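Local coordinates for uracil-dna glycosylase (Deinococcus radiodurans, PDB 4UQM), which belongs to the uracil-DNA glycosylase superfamily, an alpha/beta fold built round a four-stranded parallel sheet, and is modelled here with bound DNA, at residues A[70-75]-A[168-173]; A[29-34]-A[164-169]; A[222-227]-A[236-241]; A[110-115]-A[122-127]. The protein carries 1 engineered substitution. All blocks are in the same frame, centred on the assembly; numbering follows the deposited sequence. Where two conformers were deposited one is given.

Contact 1: A[70-75]-A[168-173]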
loop_
_atom_site.group_PDB
_atom_site.type_symbol
_atom_site.label_atom_id
_atom_site.label_comp_id
_atom_site.label_asym_id
_atom_site.label_seq_id
_atom_site.Cartn_x
_atom_site.Cartn_y
_atom_site.Cartn_z
ATOM N N THR A 70 -4.296 2.381 -9.352
ATOM C CA THR A 70 -4.605 0.971 -9.586
ATOM C C THR A 70 -6.104 0.731 -9.341
ATOM O O THR A 70 -6.482 0.474 -8.218
ATOM C CB THR A 70 -3.779 0.093 -8.650
ATOM O OG1 THR A 70 -2.388 0.483 -8.733
ATOM C CG2 THR A 70 -3.940 -1.360 -9.051
ATOM N N PRO A 71 -6.939 0.743 -10.392
ATOM C CA PRO A 71 -8.386 0.436 -10.284
ATOM C C PRO A 71 -8.625 -0.951 -9.666
ATOM O O PRO A 71 -7.798 -1.857 -9.833
ATOM C CB PRO A 71 -8.862 0.454 -11.730
ATOM C CG PRO A 71 -7.906 1.415 -12.407
ATOM C CD PRO A 71 -6.561 1.190 -11.741
ATOM N N LEU A 72 -9.743 -1.123 -8.964
ATOM C CA LEU A 72 -10.065 -2.392 -8.344
ATOM C C LEU A 72 -9.975 -3.548 -9.328
ATOM O O LEU A 72 -9.416 -4.609 -9.019
ATOM C CB LEU A 72 -11.497 -2.304 -7.777
ATOM C CG LEU A 72 -12.112 -3.555 -7.153
ATOM C CD1 LEU A 72 -11.204 -4.187 -6.110
ATOM C CD2 LEU A 72 -13.490 -3.222 -6.594
ATOM N N GLY A 73 -10.527 -3.367 -10.511
ATOM C CA GLY A 73 -10.470 -4.390 -11.534
ATOM C C GLY A 73 -9.079 -4.781 -12.015
ATOM O O GLY A 73 -8.931 -5.842 -12.650
ATOM N N GLU A 74 -8.074 -3.927 -11.791
ATOM C CA GLU A 74 -6.716 -4.216 -12.215
ATOM C C GLU A 74 -5.859 -4.803 -11.114
ATOM O O GLU A 74 -4.757 -5.237 -11.404
ATOM C CB GLU A 74 -6.050 -2.925 -12.706
ATOM C CG GLU A 74 -6.763 -2.372 -13.931
ATOM C CD GLU A 74 -6.107 -1.184 -14.605
ATOM O OE1 GLU A 74 -4.927 -0.919 -14.405
ATOM O OE2 GLU A 74 -6.802 -0.514 -15.409
ATOM N N VAL A 75 -6.346 -4.883 -9.889
ATOM C CA VAL A 75 -5.497 -5.355 -8.790
ATOM C C VAL A 75 -5.156 -6.838 -8.966
ATOM O O VAL A 75 -6.039 -7.664 -9.047
ATOM C CB VAL A 75 -6.173 -5.145 -7.410
ATOM C CG1 VAL A 75 -5.309 -5.665 -6.284
ATOM C CG2 VAL A 75 -6.486 -3.682 -7.174
ATOM N N ILE A 168 -9.573 -4.022 1.505
ATOM C CA ILE A 168 -9.191 -5.453 1.538
ATOM C C ILE A 168 -10.379 -6.317 1.164
ATOM O O ILE A 168 -10.268 -7.213 0.336
ATOM C CB ILE A 168 -8.726 -5.869 2.951
ATOM C CG1 ILE A 168 -7.344 -5.281 3.284
ATOM C CG2 ILE A 168 -8.749 -7.401 3.127
ATOM C CD1 ILE A 168 -6.197 -5.980 2.587
ATOM N N LYS A 169 -11.541 -6.063 1.785
ATOM C CA LYS A 169 -12.736 -6.829 1.489
ATOM C C LYS A 169 -13.160 -6.719 0.021
ATOM O O LYS A 169 -13.580 -7.720 -0.558
ATOM C CB LYS A 169 -13.905 -6.439 2.416
ATOM C CG LYS A 169 -13.674 -6.974 3.853
ATOM C CD LYS A 169 -14.803 -6.553 4.771
ATOM C CE LYS A 169 -14.412 -6.480 6.261
ATOM N NZ LYS A 169 -15.437 -5.837 7.136
ATOM N N ALA A 170 -13.046 -5.523 -0.578
ATOM C CA ALA A 170 -13.442 -5.365 -1.985
ATOM C C ALA A 170 -12.532 -6.175 -2.920
ATOM O O ALA A 170 -12.990 -6.801 -3.896
ATOM C CB ALA A 170 -13.388 -3.918 -2.375
ATOM N N VAL A 171 -11.232 -6.154 -2.631
ATOM C CA VAL A 171 -10.272 -6.957 -3.396
ATOM C C VAL A 171 -10.516 -8.443 -3.145
ATOM O O VAL A 171 -10.499 -9.225 -4.089
ATOM C CB VAL A 171 -8.837 -6.550 -3.036
ATOM C CG1 VAL A 171 -7.838 -7.393 -3.769
ATOM C CG2 VAL A 171 -8.608 -5.066 -3.399
ATOM N N ASN A 172 -10.762 -8.839 -1.888
ATOM C CA ASN A 172 -11.018 -10.256 -1.590
ATOM C C ASN A 172 -12.247 -10.822 -2.307
ATOM O O ASN A 172 -12.319 -12.003 -2.650
ATOM C CB ASN A 172 -11.233 -10.395 -0.094
ATOM C CG ASN A 172 -11.463 -11.812 0.323
ATOM O OD1 ASN A 172 -10.563 -12.651 0.224
ATOM N ND2 ASN A 172 -12.648 -12.105 0.797
ATOM N N ALA A 173 -13.229 -9.969 -2.527
ATOM C CA ALA A 173 -14.430 -10.345 -3.277
ATOM C C ALA A 173 -14.163 -10.652 -4.760
ATOM O O ALA A 173 -15.051 -11.208 -5.436
ATOM C CB ALA A 173 -15.489 -9.253 -3.153
#
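Val171 splits its two methyls between Leu72 and Val75, and that division organises this small apolar contact between the loop 70-75 and the C-terminal part of helix 160-172. With CG1 trans to the backbone N (chi1 178°), Val171 sends that branch against CG1 of Val75, 4.0 Å away, while its CG2 meets CD1 of Leu72 at 3.9 Å. The two valine side chains cross at about a right angle, methyl against methyl. Leu72 behaves differently: it runs alongside Val171 in the opposite sense, extended by a trans first torsion (chi1 176°) that carries its branched end across to the helix. There its methyls diverge. CD1 also lies 3.9 Å from the carbonyl O of Ala170, and CD2 touches the Ala170 CB at 4.3 Å. Leu72 opens a short 3-10 turn, closed by the bond from Val75 N to Leu72 O (3.2 Å), and both loop side chains meet the same helix. No hydrogen bond joins the segments directly, but Lys174 NZ bonds to the carbonyl oxygens of Leu72 and Val75. Helix 25-35 packs on the pair through Trp27, which touches both Leu72 and Val171, and through Ala30 on Leu72; on the sheet side, Val171 touches Leu78 of strand 77-81 and Phe180 of strand 179-183, so the contact fills the angle between two helices and the central sheet.

Contact 2: A[29-34]-A[164-169]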
loop_
_atom_site.group_PDB
_atom_site.type_symbol
_atom_site.label_atom_id
_atom_site.label_comp_id
_atom_site.label_asym_id
_atom_site.label_seq_id
_atom_site.Cartn_x
_atom_site.Cartn_y
_atom_site.Cartn_z
ATOM N N GLU A 29 -17.798 2.773 -6.559
ATOM C CA GLU A 29 -18.939 1.900 -6.287
ATOM C C GLU A 29 -18.730 0.985 -5.101
ATOM O O GLU A 29 -19.611 0.839 -4.250
ATOM C CB GLU A 29 -19.336 1.102 -7.536
ATOM C CG GLU A 29 -19.858 1.988 -8.634
ATOM C CD GLU A 29 -20.249 1.251 -9.899
ATOM O OE1 GLU A 29 -20.403 0.013 -9.861
ATOM O OE2 GLU A 29 -20.424 1.951 -10.936
ATOM N N ALA A 30 -17.550 0.395 -5.011
ATOM C CA ALA A 30 -17.238 -0.529 -3.891
ATOM C C ALA A 30 -17.170 0.190 -2.567
ATOM O O ALA A 30 -17.610 -0.333 -1.551
ATOM C CB ALA A 30 -15.957 -1.279 -4.164
ATOM N N LEU A 31 -16.649 1.418 -2.568
ATOM C CA LEU A 31 -16.360 2.105 -1.315
ATOM C C LEU A 31 -17.384 3.169 -0.935
ATOM O O LEU A 31 -17.279 3.730 0.150
ATOM C CB LEU A 31 -14.951 2.712 -1.381
ATOM C CG LEU A 31 -13.829 1.708 -1.635
ATOM C CD1 LEU A 31 -12.531 2.421 -1.927
ATOM C CD2 LEU A 31 -13.722 0.716 -0.472
ATOM N N LEU A 32 -18.386 3.420 -1.787
ATOM C CA LEU A 32 -19.415 4.377 -1.444
ATOM C C LEU A 32 -19.951 4.241 -0.030
ATOM O O LEU A 32 -20.111 5.269 0.623
ATOM C CB LEU A 32 -20.565 4.391 -2.461
ATOM C CG LEU A 32 -21.656 5.450 -2.226
ATOM C CD1 LEU A 32 -21.084 6.880 -2.237
ATOM C CD2 LEU A 32 -22.751 5.327 -3.268
ATOM N N PRO A 33 -20.234 3.001 0.457
ATOM C CA PRO A 33 -20.754 2.913 1.822
ATOM C C PRO A 33 -19.783 3.454 2.886
ATOM O O PRO A 33 -20.213 3.917 3.942
ATOM C CB PRO A 33 -20.976 1.402 2.024
ATOM C CG PRO A 33 -21.187 0.887 0.644
ATOM C CD PRO A 33 -20.217 1.667 -0.182
ATOM N N GLU A 34 -18.483 3.353 2.626
ATOM C CA GLU A 34 -17.485 3.884 3.550
ATOM C C GLU A 34 -17.533 5.415 3.563
ATOM O O GLU A 34 -17.579 6.041 4.636
ATOM C CB GLU A 34 -16.082 3.432 3.155
ATOM C CG GLU A 34 -15.966 1.920 2.899
ATOM C CD GLU A 34 -16.642 1.074 3.934
ATOM O OE1 GLU A 34 -16.449 1.322 5.147
ATOM O OE2 GLU A 34 -17.326 0.088 3.556
ATOM N N THR A 164 -9.528 0.738 5.439
ATOM C CA THR A 164 -8.656 -0.192 4.735
ATOM C C THR A 164 -9.134 -1.645 4.874
ATOM O O THR A 164 -8.888 -2.443 3.971
ATOM C CB THR A 164 -7.171 -0.022 5.089
ATOM O OG1 THR A 164 -7.000 -0.209 6.477
ATOM C CG2 THR A 164 -6.693 1.331 4.659
ATOM N N ASP A 165 -9.882 -1.992 5.920
ATOM C CA ASP A 165 -10.637 -3.290 5.905
ATOM C C ASP A 165 -11.564 -3.365 4.690
ATOM O O ASP A 165 -11.650 -4.388 4.026
ATOM C CB ASP A 165 -11.522 -3.466 7.163
ATOM C CG ASP A 165 -10.742 -3.847 8.444
ATOM O OD1 ASP A 165 -9.543 -4.177 8.359
ATOM O OD2 ASP A 165 -11.426 -3.827 9.502
ATOM N N ALA A 166 -12.301 -2.278 4.422
ATOM C CA ALA A 166 -13.231 -2.261 3.299
ATOM C C ALA A 166 -12.510 -2.403 1.962
ATOM O O ALA A 166 -13.008 -3.100 1.052
ATOM C CB ALA A 166 -14.107 -1.005 3.334
ATOM N N VAL A 167 -11.329 -1.819 1.845
ATOM C CA VAL A 167 -10.534 -1.971 0.618
ATOM C C VAL A 167 -10.104 -3.430 0.442
ATOM O O VAL A 167 -10.300 -4.020 -0.619
ATOM C CB VAL A 167 -9.329 -1.032 0.610
ATOM C CG1 VAL A 167 -8.392 -1.316 -0.570
ATOM C CG2 VAL A 167 -9.747 0.445 0.610
ATOM N N ILE A 168 -9.573 -4.022 1.505
ATOM C CA ILE A 168 -9.191 -5.453 1.538
ATOM C C ILE A 168 -10.379 -6.317 1.164
ATOM O O ILE A 168 -10.268 -7.213 0.336
ATOM C CB ILE A 168 -8.726 -5.869 2.951
ATOM C CG1 ILE A 168 -7.344 -5.281 3.284
ATOM C CG2 ILE A 168 -8.749 -7.401 3.127
ATOM C CD1 ILE A 168 -6.197 -5.980 2.587
ATOM N N LYS A 169 -11.541 -6.063 1.785
ATOM C CA LYS A 169 -12.736 -6.829 1.489
ATOM C C LYS A 169 -13.160 -6.719 0.021
ATOM O O LYS A 169 -13.580 -7.720 -0.558
ATOM C CB LYS A 169 -13.905 -6.439 2.416
ATOM C CG LYS A 169 -13.674 -6.974 3.853
ATOM C CD LYS A 169 -14.803 -6.553 4.771
ATOM C CE LYS A 169 -14.412 -6.480 6.261
ATOM N NZ LYS A 169 -15.437 -5.837 7.136
#
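Leu31 and Ala166 are the nearest CA pair, 7.1 Å apart, of two nearly antiparallel helices. The axes of the two segments come within 9.9 Å and their directions differ by 153°, a helix pair in which helix 25-35, near the N-terminus, lies along helix 160-172 of the alpha/beta glycosylase fold. The first helix is not regular here. Pro33 has no N-H to offer the turn before it, and Glu34 N reaches back only to Leu31 O in a weak bond, so the helix kinks just where Glu34 faces its neighbour. Helix 164-169, by contrast, keeps its regular bonding, for instance from Ile168 N to Thr164 O.

Ala166, the small residue of the four that touch, faces both Leu31 and Glu34. Leu31 sets CD2 against Ala166 and Val167: this methyl lies 4.2 Å from Ala166 CB and 4.1 Å from Val167 CG2, the two branched side chains crossing at a slant. Phe163, one turn earlier on the second helix, touches both Leu31 and Glu34. The carboxylate of Glu34 does not extend outward. Its second torsion is bent (chi2 -45°), which folds the chain over Ala166, and OE1 is hydrogen-bonded to Tyr39 OH, a tie that should limit rotation of the acid group. The result is tight packing of a methyl against a flat face: Ala166 CB sits almost directly above the carboxylate carbon, 3.3 Å from Glu34 CD.

Contact 3: A[222-227]-A[236-241]; sequences SKTNEA and VEWQLP
The Asn225 side chain projects from the helix with CG trans to its own carbonyl carbon (chi1 -77°), and a second torsion of -8° nearly eclipses OD1 with CA, which sets the amide against the backbone of Val236. Both ends of the amide are used. OD1 accepts from Val236 N at 2.9 Å, the donor standing well above the carbonyl plane, whereas ND2 gives a bond to Val236 O at 3.1 Å that arrives in the plane of that carbonyl, on a lone pair. The amide also slides past the indole of Trp238, its plane 27° from the ring's. ND2 comes within 3.3 Å of Trp238 NE1, but both are donors and no bond joins them. Trp238 meets Thr224 too, whose CG2 lies at the ring edge, 4.1 Å from CZ2; Thr224 OG1 turns back to Pro220 O in its own helix. Within the loop, Val236 CG1 covers one indole face over its centre. The chemistry amounts to a side-chain amide standing in for a backbone partner: one helix residue satisfies both the N-H and the C=O of Val236 and ties the loop after helix 220-230 back onto that helix.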
loop_
_atom_site.group_PDB
_atom_site.type_symbol
_atom_site.label_atom_id
_atom_site.label_comp_id
_atom_site.label_asym_id
_atom_site.label_seq_id
_atom_site.Cartn_x
_atom_site.Cartn_y
_atom_site.Cartn_z
ATOM N N SER A 222 9.303 -13.281 -5.500
ATOM C CA SER A 222 9.259 -14.522 -6.237
ATOM C C SER A 222 8.042 -15.364 -5.864
ATOM O O SER A 222 7.425 -15.976 -6.731
ATOM C CB SER A 222 10.542 -15.323 -6.067
ATOM O OG SER A 222 10.735 -15.660 -4.724
ATOM N N LYS A 223 7.721 -15.426 -4.578
ATOM C CA LYS A 223 6.521 -16.151 -4.158
ATOM C C LYS A 223 5.283 -15.567 -4.831
ATOM O O LYS A 223 4.438 -16.300 -5.324
ATOM C CB LYS A 223 6.368 -16.130 -2.637
ATOM C CG LYS A 223 7.373 -17.003 -1.938
ATOM C CD LYS A 223 7.324 -16.796 -0.451
ATOM C CE LYS A 223 8.313 -17.684 0.278
ATOM N NZ LYS A 223 8.524 -17.185 1.658
ATOM N N THR A 224 5.222 -14.222 -4.932
ATOM C CA THR A 224 4.081 -13.585 -5.597
ATOM C C THR A 224 3.984 -14.029 -7.061
ATOM O O THR A 224 2.912 -14.374 -7.551
ATOM C CB THR A 224 4.220 -12.050 -5.479
ATOM O OG1 THR A 224 4.049 -11.683 -4.116
ATOM C CG2 THR A 224 3.182 -11.323 -6.340
ATOM N N ASN A 225 5.110 -13.982 -7.757
ATOM C CA ASN A 225 5.108 -14.309 -9.163
ATOM C C ASN A 225 4.778 -15.769 -9.423
ATOM O O ASN A 225 4.037 -16.082 -10.365
ATOM C CB ASN A 225 6.391 -13.890 -9.843
ATOM C CG ASN A 225 6.424 -12.403 -10.115
ATOM O OD1 ASN A 225 5.434 -11.720 -9.937
ATOM N ND2 ASN A 225 7.566 -11.904 -10.567
ATOM N N GLU A 226 5.238 -16.651 -8.550
ATOM C CA GLU A 226 4.909 -18.058 -8.718
ATOM C C GLU A 226 3.396 -18.292 -8.533
ATOM O O GLU A 226 2.771 -18.989 -9.325
ATOM C CB GLU A 226 5.750 -18.890 -7.760
ATOM C CG GLU A 226 5.470 -20.392 -7.807
ATOM C CD GLU A 226 6.393 -21.212 -6.910
ATOM O OE1 GLU A 226 7.277 -20.597 -6.230
ATOM O OE2 GLU A 226 6.260 -22.465 -6.898
ATOM N N ALA A 227 2.812 -17.647 -7.521
ATOM C CA ALA A 227 1.371 -17.751 -7.315
ATOM C C ALA A 227 0.570 -17.193 -8.502
ATOM O O ALA A 227 -0.453 -17.762 -8.913
ATOM C CB ALA A 227 0.957 -17.061 -6.015
ATOM N N VAL A 236 4.425 -10.075 -12.099
ATOM C CA VAL A 236 4.839 -8.680 -12.033
ATOM C C VAL A 236 6.262 -8.531 -12.545
ATOM O O VAL A 236 7.147 -9.320 -12.254
ATOM C CB VAL A 236 4.815 -8.175 -10.554
ATOM C CG1 VAL A 236 5.372 -6.746 -10.421
ATOM C CG2 VAL A 236 3.399 -8.235 -9.986
ATOM N N GLU A 237 6.486 -7.480 -13.332
ATOM C CA GLU A 237 7.828 -7.076 -13.663
ATOM C C GLU A 237 8.344 -6.159 -12.562
ATOM O O GLU A 237 7.958 -4.983 -12.483
ATOM C CB GLU A 237 7.819 -6.328 -14.980
ATOM C CG GLU A 237 9.163 -5.726 -15.345
ATOM C CD GLU A 237 10.189 -6.787 -15.546
ATOM O OE1 GLU A 237 10.160 -7.447 -16.597
ATOM O OE2 GLU A 237 10.969 -7.047 -14.629
ATOM N N TRP A 238 9.113 -6.727 -11.637
ATOM C CA TRP A 238 9.580 -5.971 -10.503
ATOM C C TRP A 238 10.673 -4.957 -10.867
ATOM O O TRP A 238 10.859 -3.961 -10.163
ATOM C CB TRP A 238 10.059 -6.908 -9.367
ATOM C CG TRP A 238 8.963 -7.768 -8.778
ATOM C CD1 TRP A 238 8.794 -9.120 -8.947
ATOM C CD2 TRP A 238 7.896 -7.334 -7.920
ATOM N NE1 TRP A 238 7.683 -9.541 -8.248
ATOM C CE2 TRP A 238 7.123 -8.468 -7.598
ATOM C CE3 TRP A 238 7.556 -6.102 -7.363
ATOM C CZ2 TRP A 238 5.982 -8.389 -6.789
ATOM C CZ3 TRP A 238 6.431 -6.037 -6.551
ATOM C CH2 TRP A 238 5.660 -7.168 -6.277
ATOM N N GLN A 239 11.422 -5.191 -11.942
ATOM C CA GLN A 239 12.426 -4.207 -12.359
ATOM C C GLN A 239 11.808 -2.864 -12.620
ATOM O O GLN A 239 10.787 -2.781 -13.259
ATOM C CB GLN A 239 13.141 -4.677 -13.628
ATOM C CG GLN A 239 14.294 -3.756 -14.050
ATOM C CD GLN A 239 15.360 -3.677 -12.959
ATOM O OE1 GLN A 239 15.993 -4.692 -12.630
ATOM N NE2 GLN A 239 15.558 -2.504 -12.400
ATOM N N LEU A 240 12.418 -1.820 -12.034
ATOM C CA LEU A 240 12.051 -0.433 -12.219
ATOM C C LEU A 240 12.914 0.199 -13.277
ATOM O O LEU A 240 14.041 -0.259 -13.495
ATOM C CB LEU A 240 12.236 0.290 -10.903
ATOM C CG LEU A 240 11.301 -0.188 -9.805
ATOM C CD1 LEU A 240 11.900 0.164 -8.458
ATOM C CD2 LEU A 240 9.878 0.351 -9.939
ATOM N N PRO A 241 12.422 1.269 -13.934
ATOM C CA PRO A 241 13.280 1.994 -14.876
ATOM C C PRO A 241 14.523 2.558 -14.226
ATOM O O PRO A 241 14.466 2.971 -13.063
ATOM C CB PRO A 241 12.387 3.097 -15.426
ATOM C CG PRO A 241 11.130 3.017 -14.737
ATOM C CD PRO A 241 11.120 1.905 -13.759
#

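Contact 4: A[110-115]-A[122-127]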
loop_
_atom_site.group_PDB
_atom_site.type_symbol
_atom_site.label_atom_id
_atom_site.label_comp_id
_atom_site.label_asym_id
_atom_site.label_seq_id
_atom_site.Cartn_x
_atom_site.Cartn_y
_atom_site.Cartn_z
ATOM N N ASN A 110 15.741 -1.416 1.791
ATOM C CA ASN A 110 15.656 -2.823 2.187
ATOM C C ASN A 110 14.806 -3.629 1.219
ATOM O O ASN A 110 15.160 -4.766 0.912
ATOM C CB ASN A 110 15.132 -2.922 3.609
ATOM C CG ASN A 110 16.187 -2.573 4.632
ATOM O OD1 ASN A 110 17.377 -2.523 4.326
ATOM N ND2 ASN A 110 15.772 -2.394 5.876
ATOM N N ILE A 111 13.693 -3.083 0.738
ATOM C CA ILE A 111 12.943 -3.703 -0.322
ATOM C C ILE A 111 13.859 -4.022 -1.518
ATOM O O ILE A 111 13.796 -5.117 -2.111
ATOM C CB ILE A 111 11.722 -2.841 -0.723
ATOM C CG1 ILE A 111 10.616 -2.942 0.339
ATOM C CG2 ILE A 111 11.146 -3.231 -2.087
ATOM C CD1 ILE A 111 9.629 -1.798 0.243
ATOM N N TYR A 112 14.636 -3.028 -1.936
ATOM C CA TYR A 112 15.599 -3.219 -3.052
ATOM C C TYR A 112 16.628 -4.324 -2.751
ATOM O O TYR A 112 16.970 -5.119 -3.643
ATOM C CB TYR A 112 16.305 -1.926 -3.399
ATOM C CG TYR A 112 15.492 -0.855 -4.126
ATOM C CD1 TYR A 112 14.182 -1.091 -4.589
ATOM C CD2 TYR A 112 16.013 0.423 -4.315
ATOM C CE1 TYR A 112 13.476 -0.134 -5.239
ATOM C CE2 TYR A 112 15.297 1.416 -4.983
ATOM C CZ TYR A 112 14.024 1.137 -5.454
ATOM O OH TYR A 112 13.324 2.113 -6.098
ATOM N N LYS A 113 17.104 -4.410 -1.510
ATOM C CA LYS A 113 18.079 -5.461 -1.121
ATOM C C LYS A 113 17.444 -6.822 -1.271
ATOM O O LYS A 113 18.057 -7.763 -1.811
ATOM C CB LYS A 113 18.601 -5.273 0.334
ATOM C CG LYS A 113 19.586 -4.135 0.524
ATOM C CD LYS A 113 19.998 -3.947 1.991
ATOM C CE LYS A 113 19.961 -2.503 2.423
ATOM N NZ LYS A 113 20.319 -2.298 3.854
ATOM N N GLU A 114 16.213 -6.965 -0.801
ATOM C CA GLU A 114 15.524 -8.220 -0.871
ATOM C C GLU A 114 15.209 -8.607 -2.342
ATOM O O GLU A 114 15.392 -9.775 -2.750
ATOM C CB GLU A 114 14.266 -8.182 -0.005
ATOM C CG GLU A 114 13.477 -9.484 -0.011
ATOM C CD GLU A 114 14.159 -10.642 0.665
ATOM O OE1 GLU A 114 15.108 -10.428 1.445
ATOM O OE2 GLU A 114 13.699 -11.805 0.430
ATOM N N LEU A 115 14.750 -7.648 -3.144
ATOM C CA LEU A 115 14.543 -7.864 -4.605
ATOM C C LEU A 115 15.809 -8.309 -5.310
ATOM O O LEU A 115 15.764 -9.206 -6.143
ATOM C CB LEU A 115 14.027 -6.570 -5.237
ATOM C CG LEU A 115 12.517 -6.377 -5.203
ATOM C CD1 LEU A 115 12.153 -4.945 -5.538
ATOM C CD2 LEU A 115 11.822 -7.345 -6.190
ATOM N N PHE A 122 17.427 -8.420 -10.975
ATOM C CA PHE A 122 16.938 -7.123 -10.489
ATOM C C PHE A 122 18.136 -6.222 -10.179
ATOM O O PHE A 122 19.080 -6.648 -9.454
ATOM C CB PHE A 122 16.077 -7.292 -9.237
ATOM C CG PHE A 122 15.585 -5.990 -8.698
ATOM C CD1 PHE A 122 14.443 -5.395 -9.213
ATOM C CD2 PHE A 122 16.314 -5.304 -7.724
ATOM C CE1 PHE A 122 14.026 -4.140 -8.740
ATOM C CE2 PHE A 122 15.893 -4.076 -7.235
ATOM C CZ PHE A 122 14.746 -3.478 -7.751
ATOM N N VAL A 123 18.110 -4.989 -10.691
ATOM C CA VAL A 123 19.154 -3.995 -10.401
ATOM C C VAL A 123 18.459 -2.804 -9.765
ATOM O O VAL A 123 17.628 -2.174 -10.396
ATOM C CB VAL A 123 19.907 -3.536 -11.674
ATOM C CG1 VAL A 123 20.938 -2.487 -11.327
ATOM C CG2 VAL A 123 20.625 -4.690 -12.327
ATOM N N ALA A 124 18.782 -2.496 -8.509
ATOM C CA ALA A 124 18.161 -1.396 -7.818
ATOM C C ALA A 124 18.494 -0.073 -8.496
ATOM O O ALA A 124 19.662 0.187 -8.758
ATOM C CB ALA A 124 18.625 -1.358 -6.378
ATOM N N PRO A 125 17.487 0.750 -8.791
ATOM C CA PRO A 125 17.750 2.043 -9.378
ATOM C C PRO A 125 18.071 3.060 -8.307
ATOM O O PRO A 125 17.946 2.791 -7.116
ATOM C CB PRO A 125 16.436 2.384 -10.008
ATOM C CG PRO A 125 15.449 1.814 -9.058
ATOM C CD PRO A 125 16.032 0.554 -8.571
ATOM N N LYS A 126 18.528 4.206 -8.765
ATOM C CA LYS A 126 18.922 5.300 -7.859
ATOM C C LYS A 126 17.723 6.063 -7.283
ATOM O O LYS A 126 17.864 6.799 -6.315
ATOM C CB LYS A 126 19.848 6.257 -8.613
ATOM C CG LYS A 126 21.163 5.596 -9.013
ATOM C CD LYS A 126 22.030 5.220 -7.813
ATOM C CE LYS A 126 23.347 4.556 -8.175
ATOM N NZ LYS A 126 24.291 5.503 -8.806
ATOM N N HIS A 127 16.582 5.930 -7.903
ATOM C CA HIS A 127 15.344 6.573 -7.464
ATOM C C HIS A 127 14.468 5.617 -6.714
ATOM O O HIS A 127 14.719 4.397 -6.712
ATOM C CB HIS A 127 14.604 7.125 -8.701
ATOM C CG HIS A 127 14.030 6.042 -9.555
ATOM N ND1 HIS A 127 12.827 5.450 -9.271
ATOM C CD2 HIS A 127 14.488 5.442 -10.678
ATOM C CE1 HIS A 127 12.564 4.516 -10.161
ATOM N NE2 HIS A 127 13.587 4.458 -11.003
#
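Tyr112 buries more surface than any other residue of the contact, reaching from helix 106-118 across the returning loop 122-127. Its side chain meets loop residues in different ways. Pro125 CD lies over one face, 4.0 Å from the ring centroid, in a CH-pi contact, and the proline crosses the tyrosine at about a right angle. Ala124 CB packs 3.8 Å from CD2. At the far end the hydroxyl gives a hydrogen bond of 2.7 Å to His127 O, arriving in the carbonyl plane on a lone pair.

Phe122 takes the second largest share. A trans first torsion (chi1 179°) swings its ring back against the helix, where Leu115 CB sits over one face, 3.7 Å from the centroid, and Leu115 CD1 extends further along the same ring to reach CZ at 3.7 Å. The phenyl also adjoins Tyr112: CZ stands 4.0 Å from Tyr112 CD1, with the planes inclined at 47°. Leu115 in turn touches Phe221 of helix 220-230 and Trp133 of helix 131-134, which carries the apolar packing inward, while Lys113, pointing away from the loop, packs on a sugar of the bound DNA.

The contact is thus mostly aromatic and aliphatic carbon, with one directed polar bond at the hydroxyl end of the tyrosine; that bond should hold the ring in place over Pro125 and gives the buried hydroxyl a backbone acceptor.

In the fold
The four contacts form two pairs. Contacts 1 and 2 both use helix 160-172, with centres 9 Å apart, and meet where Ala30 CB packs on Leu72 CD2 (4.0 Å) and Ala170 CB (4.1 Å). Contacts 3 and 4, with centres 13 Å apart, are joined by their loops: Gln239 OE1 lies 2.9 Å from Val123 N and Pro241 O 2.7 Å from His127 NE2, both probable hydrogen bonds, and Leu240 CD1 packs on Tyr112 OH. Contacts 2 and 4 lie on opposite sides of the chain's centre, their own centres 32 Å apart. Contact 4 comes within about 4 Å of the DNA at its nearest atom; the other three stay about 14 to 15 Å away.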